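Local coordinates for protein aminotransferase (Psychrobacter arcticus 273-4, PDB 3IF2) that probably transfers amino groups between amino acids and keto acids with pyridoxal 5'-phosphate as cofactor, perhaps as a valine-pyruvate transaminase, at residues A43-V48 against N331-F336; F96-D101 against A321-K326; V178-E183 against H360-A365; Q350-Y355 against V436-Y441. All coordinates share one frame; numbering follows the deposited sequence.

In the fold
From the N terminus, Ala43-Val48 opens the loop that interaction 1 closes at Asn331-Phe336, tying the start of helix 46-60 to helix 324-351. Nested within it, Phe96-Asp101 pairs with Ala321-Lys326, where interaction 2 joins the end of helix 86-100 to the start of helix 324-351. The edge hairpin at Val178-Glu183 opens inside both loops but meets His360-Ala365, the loop after strand 357-360, only after they have closed, so interaction 3 crosses interactions 1 and 2. Interaction 4, Gln350-Tyr355 with Val436-Tyr441, follows those two in series, crosses interaction 3 and ties the C-terminal helix 423-441 to the end of helix 324-351. That helix serves interactions 1, 2 and 4, the centres of 2 and 4 lying about 46 Å apart.

Interaction 1. Residues A43-V48 against N331-F336; sequences AKIDAV and NEIKPF
The phenyl ring of Phe336 carries Ile45 over one face, with CG1 of Ile45 4.0 Å from the ring centroid and displaced toward the rim, a CH-pi contact. Ile45 CD1, the next carbon of that chain, touches Phe336 CG at 3.7 Å. Ala43 approaches the ring obliquely, its CB 3.3 Å from Phe336 CE2. The phenylalanine CG stands anti to the backbone N (chi1 178°), on the side of segment 43-48, and the ring beyond it meets both residues. An alanine here would probably leave Ala43 CB and Ile45 CG1 without the ring they lie against and open a gap beside residues 43-48.

One turn earlier in the helix, Ile333 CG1 meets Val48 CG2 at 3.9 Å, the two side chains crossing at about a right angle. Glu332 bends at chi2 and lays its carboxylate beside Ala47, with OE1 3.4 Å from Ala47 CB. Pro253, Ile255 and Ile277 also touch Ile333, whose side chain lies about 7 Å from that of the cofactor-binding Lys276. The arrangement belongs to the fold-type I aminotransferases, here with the start of helix 46-60 packed on the long helix 324-351 near the active site.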
loop_
_atom_site.group_PDB
_atom_site.type_symbol
_atom_site.label_atom_id
_atom_site.label_comp_id
_atom_site.label_asym_id
_atom_site.label_seq_id
_atom_site.Cartn_x
_atom_site.Cartn_y
_atom_site.Cartn_z
ATOM N N ALA A 43 -14.848 -0.709 16.978
ATOM C CA ALA A 43 -14.844 -0.596 18.462
ATOM C C ALA A 43 -13.693 -1.345 19.133
ATOM O O ALA A 43 -13.096 -2.206 18.510
ATOM C CB ALA A 43 -16.160 -1.138 19.016
ATOM N N LYS A 44 -13.410 -1.013 20.398
ATOM C CA LYS A 44 -12.406 -1.722 21.223
ATOM C C LYS A 44 -13.144 -2.810 22.009
ATOM O O LYS A 44 -13.690 -2.535 23.077
ATOM C CB LYS A 44 -11.668 -0.763 22.190
ATOM N N ILE A 45 -13.191 -4.036 21.471
ATOM C CA ILE A 45 -13.901 -5.166 22.129
ATOM C C ILE A 45 -12.892 -6.007 22.934
ATOM O O ILE A 45 -12.062 -6.710 22.372
ATOM C CB ILE A 45 -14.673 -6.015 21.104
ATOM C CG1 ILE A 45 -15.554 -5.104 20.188
ATOM C CG2 ILE A 45 -15.513 -7.025 21.836
ATOM C CD1 ILE A 45 -16.325 -5.851 19.096
ATOM N N ASP A 46 -12.949 -5.911 24.254
ATOM C CA ASP A 46 -11.960 -6.593 25.139
ATOM C C ASP A 46 -11.705 -8.058 24.814
ATOM O O ASP A 46 -10.543 -8.480 24.793
ATOM C CB ASP A 46 -12.349 -6.458 26.636
ATOM C CG ASP A 46 -12.281 -5.006 27.161
ATOM O OD1 ASP A 46 -11.604 -4.159 26.538
ATOM O OD2 ASP A 46 -12.901 -4.709 28.209
ATOM N N ALA A 47 -12.772 -8.815 24.537
ATOM C CA ALA A 47 -12.643 -10.248 24.247
ATOM C C ALA A 47 -11.828 -10.489 22.976
ATOM O O ALA A 47 -11.090 -11.457 22.922
ATOM C CB ALA A 47 -13.988 -10.935 24.161
ATOM N N VAL A 48 -11.948 -9.584 21.994
ATOM C CA VAL A 48 -11.224 -9.660 20.731
ATOM C C VAL A 48 -9.730 -9.388 20.925
ATOM O O VAL A 48 -8.889 -10.099 20.390
ATOM C CB VAL A 48 -11.794 -8.657 19.657
ATOM C CG1 VAL A 48 -10.971 -8.714 18.377
ATOM C CG2 VAL A 48 -13.270 -8.945 19.350
ATOM N N ASN A 331 -19.552 -14.742 18.179
ATOM C CA ASN A 331 -19.780 -14.636 19.641
ATOM C C ASN A 331 -19.507 -13.271 20.263
ATOM O O ASN A 331 -20.173 -12.914 21.237
ATOM C CB ASN A 331 -18.955 -15.696 20.415
ATOM C CG ASN A 331 -19.297 -17.139 20.011
ATOM O OD1 ASN A 331 -20.354 -17.403 19.443
ATOM N ND2 ASN A 331 -18.404 -18.068 20.317
ATOM N N GLU A 332 -18.553 -12.511 19.702
ATOM C CA GLU A 332 -18.113 -11.255 20.304
ATOM C C GLU A 332 -18.415 -10.037 19.445
ATOM O O GLU A 332 -19.105 -9.126 19.911
ATOM C CB GLU A 332 -16.616 -11.326 20.620
ATOM C CG GLU A 332 -16.127 -12.586 21.353
ATOM C CD GLU A 332 -16.724 -12.795 22.755
ATOM O OE1 GLU A 332 -17.177 -11.824 23.410
ATOM O OE2 GLU A 332 -16.715 -13.965 23.214
ATOM N N ILE A 333 -17.961 -10.029 18.188
ATOM C CA ILE A 333 -18.122 -8.852 17.320
ATOM C C ILE A 333 -19.597 -8.578 16.952
ATOM O O ILE A 333 -20.113 -7.496 17.255
ATOM C CB ILE A 333 -17.272 -8.944 16.046
ATOM C CG1 ILE A 333 -15.776 -9.107 16.367
ATOM C CG2 ILE A 333 -17.481 -7.675 15.173
ATOM C CD1 ILE A 333 -14.916 -9.360 15.169
ATOM N N LYS A 334 -20.259 -9.555 16.320
ATOM C CA LYS A 334 -21.677 -9.414 15.884
ATOM C C LYS A 334 -22.621 -8.980 17.011
ATOM O O LYS A 334 -23.355 -8.005 16.825
ATOM C CB LYS A 334 -22.174 -10.676 15.162
ATOM C CG LYS A 334 -23.667 -10.757 14.717
ATOM C CD LYS A 334 -23.835 -12.100 13.929
ATOM C CE LYS A 334 -25.269 -12.529 13.562
ATOM N NZ LYS A 334 -25.285 -13.718 12.578
ATOM N N PRO A 335 -22.562 -9.644 18.186
ATOM C CA PRO A 335 -23.422 -9.191 19.281
ATOM C C PRO A 335 -23.068 -7.803 19.845
ATOM O O PRO A 335 -23.982 -7.048 20.192
ATOM C CB PRO A 335 -23.239 -10.296 20.344
ATOM C CG PRO A 335 -22.824 -11.510 19.544
ATOM C CD PRO A 335 -21.874 -10.892 18.566
ATOM N N PHE A 336 -21.777 -7.473 19.944
ATOM C CA PHE A 336 -21.358 -6.156 20.431
ATOM C C PHE A 336 -22.076 -5.055 19.653
ATOM O O PHE A 336 -22.740 -4.214 20.269
ATOM C CB PHE A 336 -19.841 -5.951 20.328
ATOM C CG PHE A 336 -19.401 -4.602 20.780
ATOM C CD1 PHE A 336 -19.094 -4.368 22.107
ATOM C CD2 PHE A 336 -19.342 -3.533 19.882
ATOM C CE1 PHE A 336 -18.724 -3.087 22.556
ATOM C CE2 PHE A 336 -18.977 -2.254 20.322
ATOM C CZ PHE A 336 -18.674 -2.037 21.673
#

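Interaction 2. Residues F96-D101 against A321-K326; sequences FNRHYD and ANDRIK
A salt bridge and a histidine-carboxylate hydrogen bond, both made by Asp323, join the end of helix 86-100 to the start of helix 324-351 at the protein surface, away from the cofactor. Arg98 NH2 donates to Asp323 OD1 at 2.7 Å in a nearly straight bond (177°), with the oxygen in the guanidinium plane. His99 NE2 donates to the same Asp323 OD1 at 3.0 Å. The two donors come from opposite faces of the carboxylate, each tip to tip with it, so that one oxygen is gripped from both sides.

Asp323 itself sits in the tight link between helices 311-321 and 324-351, at the N-cap position of the second. Beside it Asn322 forms an Asx turn, in which its OD1 accepts from Arg324 N at 2.9 Å. An alanine in place of Asp323 would probably leave the Arg98 guanidinium without its countercharge and the His99 ring freer to turn.

Flanking contacts also hold that ring. Lys326 CD lies over one face, 4.2 Å from the His99 ring centroid, and Arg98 CB lies over the other toward the rim. The carboxylate is likely to favour a protonated His99, while the nearby Lys326 ammonium would oppose it. Arg98 NH2 also makes a weak hydrogen bond to Val320 O.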
loop_
_atom_site.group_PDB
_atom_site.type_symbol
_atom_site.label_atom_id
_atom_site.label_comp_id
_atom_site.label_asym_id
_atom_site.label_seq_id
_atom_site.Cartn_x
_atom_site.Cartn_y
_atom_site.Cartn_z
ATOM N N PHE A 96 -12.283 -21.391 3.152
ATOM C CA PHE A 96 -13.414 -21.196 2.240
ATOM C C PHE A 96 -13.942 -22.516 1.663
ATOM O O PHE A 96 -15.171 -22.684 1.529
ATOM C CB PHE A 96 -13.092 -20.204 1.122
ATOM C CG PHE A 96 -12.938 -18.779 1.602
ATOM C CD1 PHE A 96 -14.010 -18.111 2.185
ATOM C CD2 PHE A 96 -11.739 -18.090 1.440
ATOM C CE1 PHE A 96 -13.878 -16.799 2.632
ATOM C CE2 PHE A 96 -11.615 -16.776 1.874
ATOM C CZ PHE A 96 -12.683 -16.127 2.465
ATOM N N ASN A 97 -13.036 -23.436 1.333
ATOM C CA ASN A 97 -13.425 -24.768 0.823
ATOM C C ASN A 97 -14.162 -25.625 1.876
ATOM O O ASN A 97 -15.080 -26.345 1.522
ATOM C CB ASN A 97 -12.212 -25.529 0.226
ATOM C CG ASN A 97 -11.735 -24.949 -1.103
ATOM O OD1 ASN A 97 -12.483 -24.299 -1.823
ATOM N ND2 ASN A 97 -10.491 -25.208 -1.440
ATOM N N ARG A 98 -13.743 -25.541 3.148
ATOM C CA ARG A 98 -14.428 -26.212 4.285
ATOM C C ARG A 98 -15.845 -25.703 4.448
ATOM O O ARG A 98 -16.773 -26.486 4.598
ATOM C CB ARG A 98 -13.755 -25.919 5.654
ATOM C CG ARG A 98 -12.525 -26.720 6.015
ATOM C CD ARG A 98 -12.226 -26.683 7.547
ATOM N NE ARG A 98 -11.929 -25.369 8.141
ATOM C CZ ARG A 98 -10.767 -24.704 8.038
ATOM N NH1 ARG A 98 -9.756 -25.144 7.268
ATOM N NH2 ARG A 98 -10.625 -23.538 8.675
ATOM N N HIS A 99 -15.977 -24.382 4.467
ATOM C CA HIS A 99 -17.250 -23.726 4.739
ATOM C C HIS A 99 -18.207 -23.500 3.549
ATOM O O HIS A 99 -19.417 -23.384 3.785
ATOM C CB HIS A 99 -16.994 -22.403 5.484
ATOM C CG HIS A 99 -16.400 -22.594 6.844
ATOM N ND1 HIS A 99 -17.085 -23.214 7.865
ATOM C CD2 HIS A 99 -15.200 -22.241 7.358
ATOM C CE1 HIS A 99 -16.332 -23.239 8.947
ATOM N NE2 HIS A 99 -15.181 -22.660 8.664
ATOM N N TYR A 100 -17.689 -23.432 2.311
ATOM C CA TYR A 100 -18.518 -23.130 1.114
ATOM C C TYR A 100 -18.387 -24.040 -0.109
ATOM O O TYR A 100 -19.232 -23.962 -1.013
ATOM C CB TYR A 100 -18.289 -21.677 0.683
ATOM C CG TYR A 100 -18.483 -20.693 1.811
ATOM C CD1 TYR A 100 -19.763 -20.358 2.234
ATOM C CD2 TYR A 100 -17.387 -20.130 2.493
ATOM C CE1 TYR A 100 -19.968 -19.468 3.296
ATOM C CE2 TYR A 100 -17.582 -19.231 3.568
ATOM C CZ TYR A 100 -18.879 -18.914 3.952
ATOM O OH TYR A 100 -19.143 -18.069 4.978
ATOM N N ASP A 101 -17.349 -24.873 -0.160
ATOM C CA ASP A 101 -17.142 -25.815 -1.269
ATOM C C ASP A 101 -17.054 -25.141 -2.683
ATOM O O ASP A 101 -17.629 -25.626 -3.674
ATOM C CB ASP A 101 -18.226 -26.925 -1.213
ATOM C CG ASP A 101 -17.845 -28.185 -1.995
ATOM O OD1 ASP A 101 -16.674 -28.637 -1.949
ATOM O OD2 ASP A 101 -18.741 -28.750 -2.649
ATOM N N ALA A 321 -7.055 -21.115 10.371
ATOM C CA ALA A 321 -6.776 -22.566 10.451
ATOM C C ALA A 321 -7.687 -23.322 11.406
ATOM O O ALA A 321 -8.150 -24.420 11.070
ATOM C CB ALA A 321 -5.313 -22.842 10.819
ATOM N N ASN A 322 -7.974 -22.739 12.564
ATOM C CA ASN A 322 -8.815 -23.415 13.576
ATOM C C ASN A 322 -10.254 -22.856 13.723
ATOM O O ASN A 322 -10.919 -23.118 14.733
ATOM C CB ASN A 322 -8.068 -23.407 14.926
ATOM C CG ASN A 322 -7.993 -22.022 15.569
ATOM O OD1 ASN A 322 -8.621 -21.049 15.116
ATOM N ND2 ASN A 322 -7.242 -21.936 16.643
ATOM N N ASP A 323 -10.693 -22.060 12.743
ATOM C CA ASP A 323 -12.005 -21.382 12.746
ATOM C C ASP A 323 -12.284 -20.409 13.908
ATOM O O ASP A 323 -13.413 -19.925 14.015
ATOM C CB ASP A 323 -13.177 -22.385 12.584
ATOM C CG ASP A 323 -13.224 -23.048 11.204
ATOM O OD1 ASP A 323 -12.607 -22.548 10.234
ATOM O OD2 ASP A 323 -13.919 -24.092 11.079
ATOM N N ARG A 324 -11.290 -20.059 14.731
ATOM C CA ARG A 324 -11.536 -19.110 15.831
ATOM C C ARG A 324 -11.877 -17.719 15.315
ATOM O O ARG A 324 -12.529 -16.975 16.035
ATOM C CB ARG A 324 -10.403 -19.053 16.872
ATOM C CG ARG A 324 -10.316 -20.294 17.763
ATOM C CD ARG A 324 -9.296 -20.130 18.884
ATOM N NE ARG A 324 -9.839 -19.320 19.987
ATOM C CZ ARG A 324 -9.194 -19.008 21.124
ATOM N NH1 ARG A 324 -7.919 -19.392 21.346
ATOM N NH2 ARG A 324 -9.833 -18.274 22.051
ATOM N N ILE A 325 -11.450 -17.375 14.086
ATOM C CA ILE A 325 -11.812 -16.093 13.445
ATOM C C ILE A 325 -13.352 -15.990 13.284
ATOM O O ILE A 325 -13.931 -14.931 13.537
ATOM C CB ILE A 325 -11.008 -15.849 12.098
ATOM C CG1 ILE A 325 -11.050 -14.372 11.689
ATOM C CG2 ILE A 325 -11.470 -16.772 10.982
ATOM C CD1 ILE A 325 -10.228 -14.030 10.429
ATOM N N LYS A 326 -13.989 -17.111 12.929
ATOM C CA LYS A 326 -15.442 -17.221 12.787
ATOM C C LYS A 326 -16.153 -17.164 14.161
ATOM O O LYS A 326 -17.164 -16.461 14.312
ATOM C CB LYS A 326 -15.791 -18.521 12.044
ATOM C CG LYS A 326 -17.185 -18.572 11.464
ATOM C CD LYS A 326 -17.420 -19.853 10.630
ATOM C CE LYS A 326 -18.719 -19.795 9.804
ATOM N NZ LYS A 326 -19.910 -19.445 10.629
#

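Interaction 3. Residues V178-E183 against H360-A365; sequences VTHDGE and HKPEGA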
loop_
_atom_site.group_PDB
_atom_site.type_symbol
_atom_site.label_atom_id
_atom_site.label_comp_id
_atom_site.label_asym_id
_atom_site.label_seq_id
_atom_site.Cartn_x
_atom_site.Cartn_y
_atom_site.Cartn_z
ATOM N N VAL A 178 -40.434 0.042 6.392
ATOM C CA VAL A 178 -40.362 -1.244 7.048
ATOM C C VAL A 178 -40.471 -1.040 8.549
ATOM O O VAL A 178 -40.515 0.099 9.031
ATOM C CB VAL A 178 -39.021 -1.967 6.694
ATOM C CG1 VAL A 178 -38.897 -2.141 5.193
ATOM C CG2 VAL A 178 -37.798 -1.218 7.263
ATOM N N THR A 179 -40.512 -2.151 9.276
ATOM C CA THR A 179 -40.595 -2.131 10.725
ATOM C C THR A 179 -39.275 -2.686 11.319
ATOM O O THR A 179 -38.507 -3.359 10.616
ATOM C CB THR A 179 -41.852 -2.907 11.165
ATOM O OG1 THR A 179 -42.202 -2.514 12.493
ATOM C CG2 THR A 179 -41.668 -4.451 11.058
ATOM N N HIS A 180 -38.977 -2.342 12.574
ATOM C CA HIS A 180 -37.798 -2.890 13.284
ATOM C C HIS A 180 -38.098 -3.013 14.782
ATOM O O HIS A 180 -38.385 -2.004 15.437
ATOM C CB HIS A 180 -36.529 -2.042 13.037
ATOM C CG HIS A 180 -35.263 -2.649 13.586
ATOM N ND1 HIS A 180 -34.656 -3.751 13.020
ATOM C CD2 HIS A 180 -34.486 -2.301 14.641
ATOM C CE1 HIS A 180 -33.565 -4.060 13.701
ATOM N NE2 HIS A 180 -33.441 -3.198 14.693
ATOM N N ASP A 181 -38.032 -4.247 15.303
ATOM C CA ASP A 181 -38.283 -4.561 16.726
ATOM C C ASP A 181 -39.654 -4.038 17.193
ATOM O O ASP A 181 -39.759 -3.297 18.175
ATOM C CB ASP A 181 -37.117 -4.041 17.598
ATOM C CG ASP A 181 -35.763 -4.647 17.207
ATOM O OD1 ASP A 181 -35.720 -5.493 16.292
ATOM O OD2 ASP A 181 -34.731 -4.271 17.797
ATOM N N GLY A 182 -40.688 -4.422 16.440
ATOM C CA GLY A 182 -42.076 -4.016 16.683
ATOM C C GLY A 182 -42.373 -2.525 16.564
ATOM O O GLY A 182 -43.384 -2.053 17.095
ATOM N N GLU A 183 -41.520 -1.781 15.856
ATOM C CA GLU A 183 -41.670 -0.328 15.727
ATOM C C GLU A 183 -41.516 0.202 14.308
ATOM O O GLU A 183 -40.797 -0.372 13.466
ATOM C CB GLU A 183 -40.663 0.389 16.616
ATOM C CG GLU A 183 -40.935 0.250 18.085
ATOM C CD GLU A 183 -40.035 1.150 18.906
ATOM O OE1 GLU A 183 -38.786 1.100 18.707
ATOM O OE2 GLU A 183 -40.578 1.906 19.744
ATOM N N HIS A 360 -32.679 4.027 8.997
ATOM C CA HIS A 360 -32.605 2.896 8.073
ATOM C C HIS A 360 -32.561 1.642 8.939
ATOM O O HIS A 360 -31.930 1.672 10.005
ATOM C CB HIS A 360 -31.374 2.979 7.172
ATOM C CG HIS A 360 -31.387 2.001 6.038
ATOM N ND1 HIS A 360 -31.152 0.659 6.215
ATOM C CD2 HIS A 360 -31.576 2.176 4.708
ATOM C CE1 HIS A 360 -31.211 0.044 5.048
ATOM N NE2 HIS A 360 -31.458 0.942 4.116
ATOM N N LYS A 361 -33.271 0.584 8.522
ATOM C CA LYS A 361 -33.269 -0.674 9.264
ATOM C C LYS A 361 -31.797 -1.123 9.373
ATOM O O LYS A 361 -31.159 -1.328 8.342
ATOM C CB LYS A 361 -34.186 -1.771 8.645
ATOM C CG LYS A 361 -33.871 -3.221 9.132
ATOM C CD LYS A 361 -34.889 -4.359 8.850
ATOM C CE LYS A 361 -35.469 -4.885 10.161
ATOM N NZ LYS A 361 -36.355 -6.082 10.048
ATOM N N PRO A 362 -31.263 -1.261 10.616
ATOM C CA PRO A 362 -29.857 -1.623 10.788
ATOM C C PRO A 362 -29.646 -3.104 10.577
ATOM O O PRO A 362 -29.747 -3.867 11.508
ATOM C CB PRO A 362 -29.564 -1.189 12.231
ATOM C CG PRO A 362 -30.877 -1.378 12.936
ATOM C CD PRO A 362 -31.971 -1.222 11.916
ATOM N N GLU A 363 -29.401 -3.501 9.340
ATOM C CA GLU A 363 -29.177 -4.919 8.985
ATOM C C GLU A 363 -27.698 -5.339 9.043
ATOM O O GLU A 363 -27.396 -6.518 8.787
ATOM C CB GLU A 363 -29.701 -5.211 7.565
ATOM C CG GLU A 363 -31.137 -4.815 7.338
ATOM C CD GLU A 363 -31.669 -5.251 5.994
ATOM O OE1 GLU A 363 -31.224 -4.731 4.944
ATOM O OE2 GLU A 363 -32.570 -6.109 5.989
ATOM N N GLY A 364 -26.793 -4.399 9.354
ATOM C CA GLY A 364 -25.379 -4.679 9.410
ATOM C C GLY A 364 -24.460 -3.475 9.463
ATOM O O GLY A 364 -24.924 -2.322 9.492
ATOM N N ALA A 365 -23.148 -3.754 9.461
ATOM C CA ALA A 365 -22.114 -2.724 9.556
ATOM C C ALA A 365 -22.198 -2.003 10.919
ATOM O O ALA A 365 -22.939 -2.440 11.795
ATOM C CB ALA A 365 -22.173 -1.748 8.356
#
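His180 turns one face of its imidazole to the CG-CD edge of Pro362, with CD over the centre of the ring, 3.6 Å from its centroid and only 7° off the normal. Pro362 CG sits a little to one side, 3.6 Å from His180 NE2. The opposite face of the ring is covered by Asp181 OD1, so the imidazole is sandwiched between a proline methylene and a carboxylate oxygen; that oxygen would probably stabilise any positive charge on the ring. The histidine CG is anti to the backbone N (chi1 -172°), which carries it to the side of Pro362.

Lys361 comes to the edge of the same ring rather than to a face. Its CE lies in the ring plane, 3.2 Å from His180 ND1, and is also 3.4 Å from Thr179 O. Nearer its backbone, Lys361 CB meets Val178 CG2 at 3.9 Å, the two side chains crossing at about a right angle.

Both backbones turn sharply here. His180 N donates to Glu183 O at 2.8 Å and Glu183 N returns a bond to His180 O, while Thr179 OG1 adds a second donor to Glu183 O. Pro362 is the centre of an inverse gamma turn. The contact thus packs the beta-hairpin of outermost strand 174-180 and strand 183-190, its two-residue turn at positive phi (Asp181, Gly182), on the loop between strands 357-360 and 367-372 of the same mixed sheet.

Interaction 4. Residues Q350-Y355 against V436-Y441; sequences QALGDY and VVRELY
Arg438 and Tyr355 carry most of this contact, which packs the C-terminal helix 423-441 against the end of helix 324-351 and the loop after it, in the part of the fold that corresponds to the small domain of fold-type I aminotransferases. The side chains of Arg438 and Tyr355 cross at about a right angle, with the arginine CG over one face of the ring. This CG stands 3.8 Å from the Tyr355 ring centroid, displaced toward the rim in a CH-pi contact, and Arg438 CD lies 3.3 Å from Tyr355 CE1. At the ring edge Tyr441 CB meets Tyr355 CD2 at 3.8 Å, the two tyrosines sliding past each other in opposite directions. Their hydroxyls bond elsewhere, Tyr355 OH to Asp442 OD1 and Tyr441 OH to Lys373 O.

Leu352 supplies the third large share. Its CD2 touches both Arg438 CG, at 3.7 Å, and Val437 CG1, at 3.9 Å. Phe372 of strand 367-372 touches Leu352, Val437 and Tyr441, which places the apolar side of the contact against the sheet.

Beyond the tyrosine the arginine chain bends at chi3 (-51°), turning NE out of the line of the methylenes, and the guanidinium beyond reaches the helix end. There Arg438 NH1 donates to Ala351 O at 3.2 Å with an N-H...O angle of 144°, approaching from above the plane of the carbonyl.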
loop_
_atom_site.group_PDB
_atom_site.type_symbol
_atom_site.label_atom_id
_atom_site.label_comp_id
_atom_site.label_asym_id
_atom_site.label_seq_id
_atom_site.Cartn_x
_atom_site.Cartn_y
_atom_site.Cartn_z
ATOM N N GLN A 350 -35.941 8.634 21.980
ATOM C CA GLN A 350 -36.243 9.520 23.134
ATOM C C GLN A 350 -36.042 10.981 22.751
ATOM O O GLN A 350 -36.799 11.829 23.195
ATOM C CB GLN A 350 -35.379 9.213 24.352
ATOM C CG GLN A 350 -35.740 7.918 25.011
ATOM C CD GLN A 350 -34.693 7.406 26.011
ATOM O OE1 GLN A 350 -33.565 7.921 26.109
ATOM N NE2 GLN A 350 -35.065 6.359 26.740
ATOM N N ALA A 351 -34.999 11.263 21.967
ATOM C CA ALA A 351 -34.677 12.627 21.507
ATOM C C ALA A 351 -35.695 13.138 20.455
ATOM O O ALA A 351 -36.375 14.138 20.662
ATOM C CB ALA A 351 -33.248 12.663 20.947
ATOM N N LEU A 352 -35.797 12.406 19.352
ATOM C CA LEU A 352 -36.686 12.703 18.222
ATOM C C LEU A 352 -37.786 11.642 18.354
ATOM O O LEU A 352 -38.105 11.303 19.487
ATOM C CB LEU A 352 -35.861 12.631 16.940
ATOM C CG LEU A 352 -34.588 13.512 17.033
ATOM C CD1 LEU A 352 -33.562 13.190 15.945
ATOM C CD2 LEU A 352 -34.965 15.012 17.065
ATOM N N GLY A 353 -38.399 11.114 17.291
ATOM C CA GLY A 353 -39.428 10.043 17.508
ATOM C C GLY A 353 -40.820 10.622 17.404
ATOM O O GLY A 353 -41.683 10.021 16.762
ATOM N N ASP A 354 -41.051 11.760 18.074
ATOM C CA ASP A 354 -42.244 12.579 17.817
ATOM C C ASP A 354 -42.033 13.383 16.518
ATOM O O ASP A 354 -43.005 13.882 15.950
ATOM C CB ASP A 354 -42.528 13.604 18.935
ATOM C CG ASP A 354 -43.074 12.985 20.209
ATOM O OD1 ASP A 354 -43.896 12.038 20.142
ATOM O OD2 ASP A 354 -42.699 13.504 21.279
ATOM N N TYR A 355 -40.774 13.520 16.084
ATOM C CA TYR A 355 -40.376 14.299 14.922
ATOM C C TYR A 355 -40.198 13.433 13.656
ATOM O O TYR A 355 -40.252 12.193 13.734
ATOM C CB TYR A 355 -39.102 15.074 15.281
ATOM C CG TYR A 355 -39.359 16.146 16.305
ATOM C CD1 TYR A 355 -39.464 15.843 17.674
ATOM C CD2 TYR A 355 -39.520 17.476 15.911
ATOM C CE1 TYR A 355 -39.736 16.864 18.633
ATOM C CE2 TYR A 355 -39.766 18.493 16.847
ATOM C CZ TYR A 355 -39.868 18.189 18.201
ATOM O OH TYR A 355 -40.105 19.209 19.085
ATOM N N VAL A 436 -30.507 20.290 18.702
ATOM C CA VAL A 436 -30.322 21.078 17.473
ATOM C C VAL A 436 -31.442 20.835 16.440
ATOM O O VAL A 436 -32.028 21.811 15.938
ATOM C CB VAL A 436 -28.910 20.869 16.856
ATOM C CG1 VAL A 436 -28.787 21.544 15.488
ATOM C CG2 VAL A 436 -27.837 21.393 17.818
ATOM N N VAL A 437 -31.763 19.558 16.196
ATOM C CA VAL A 437 -32.783 19.167 15.205
ATOM C C VAL A 437 -34.207 19.536 15.623
ATOM O O VAL A 437 -34.984 20.013 14.797
ATOM C CB VAL A 437 -32.687 17.657 14.831
ATOM C CG1 VAL A 437 -33.884 17.210 13.989
ATOM C CG2 VAL A 437 -31.369 17.368 14.096
ATOM N N ARG A 438 -34.558 19.306 16.888
ATOM C CA ARG A 438 -35.886 19.690 17.382
ATOM C C ARG A 438 -36.090 21.197 17.243
ATOM O O ARG A 438 -37.133 21.630 16.768
ATOM C CB ARG A 438 -36.108 19.273 18.837
ATOM C CG ARG A 438 -36.389 17.778 19.062
ATOM C CD ARG A 438 -37.016 17.543 20.462
ATOM N NE ARG A 438 -36.251 18.183 21.536
ATOM C CZ ARG A 438 -35.158 17.695 22.135
ATOM N NH1 ARG A 438 -34.630 16.510 21.800
ATOM N NH2 ARG A 438 -34.570 18.426 23.088
ATOM N N GLU A 439 -35.071 21.969 17.630
ATOM C CA GLU A 439 -35.084 23.444 17.555
ATOM C C GLU A 439 -35.321 23.920 16.104
ATOM O O GLU A 439 -36.056 24.895 15.893
ATOM C CB GLU A 439 -33.776 24.003 18.169
ATOM C CG GLU A 439 -33.699 25.503 18.451
ATOM C CD GLU A 439 -33.483 26.381 17.226
ATOM O OE1 GLU A 439 -32.931 25.918 16.197
ATOM O OE2 GLU A 439 -33.854 27.567 17.293
ATOM N N LEU A 440 -34.705 23.232 15.132
ATOM C CA LEU A 440 -34.882 23.515 13.692
ATOM C C LEU A 440 -36.313 23.238 13.231
ATOM O O LEU A 440 -36.919 24.093 12.570
ATOM C CB LEU A 440 -33.888 22.721 12.810
ATOM C CG LEU A 440 -32.436 23.208 12.609
ATOM C CD1 LEU A 440 -31.851 24.014 13.795
ATOM C CD2 LEU A 440 -31.527 22.002 12.228
ATOM N N TYR A 441 -36.845 22.062 13.562
ATOM C CA TYR A 441 -38.236 21.716 13.198
ATOM C C TYR A 441 -39.291 22.609 13.868
ATOM O O TYR A 441 -40.328 22.893 13.270
ATOM C CB TYR A 441 -38.571 20.247 13.491
ATOM C CG TYR A 441 -38.108 19.245 12.448
ATOM C CD1 TYR A 441 -38.783 19.124 11.228
ATOM C CD2 TYR A 441 -37.035 18.374 12.695
ATOM C CE1 TYR A 441 -38.386 18.185 10.265
ATOM C CE2 TYR A 441 -36.632 17.426 11.736
ATOM C CZ TYR A 441 -37.316 17.342 10.530
ATOM O OH TYR A 441 -36.942 16.427 9.606
#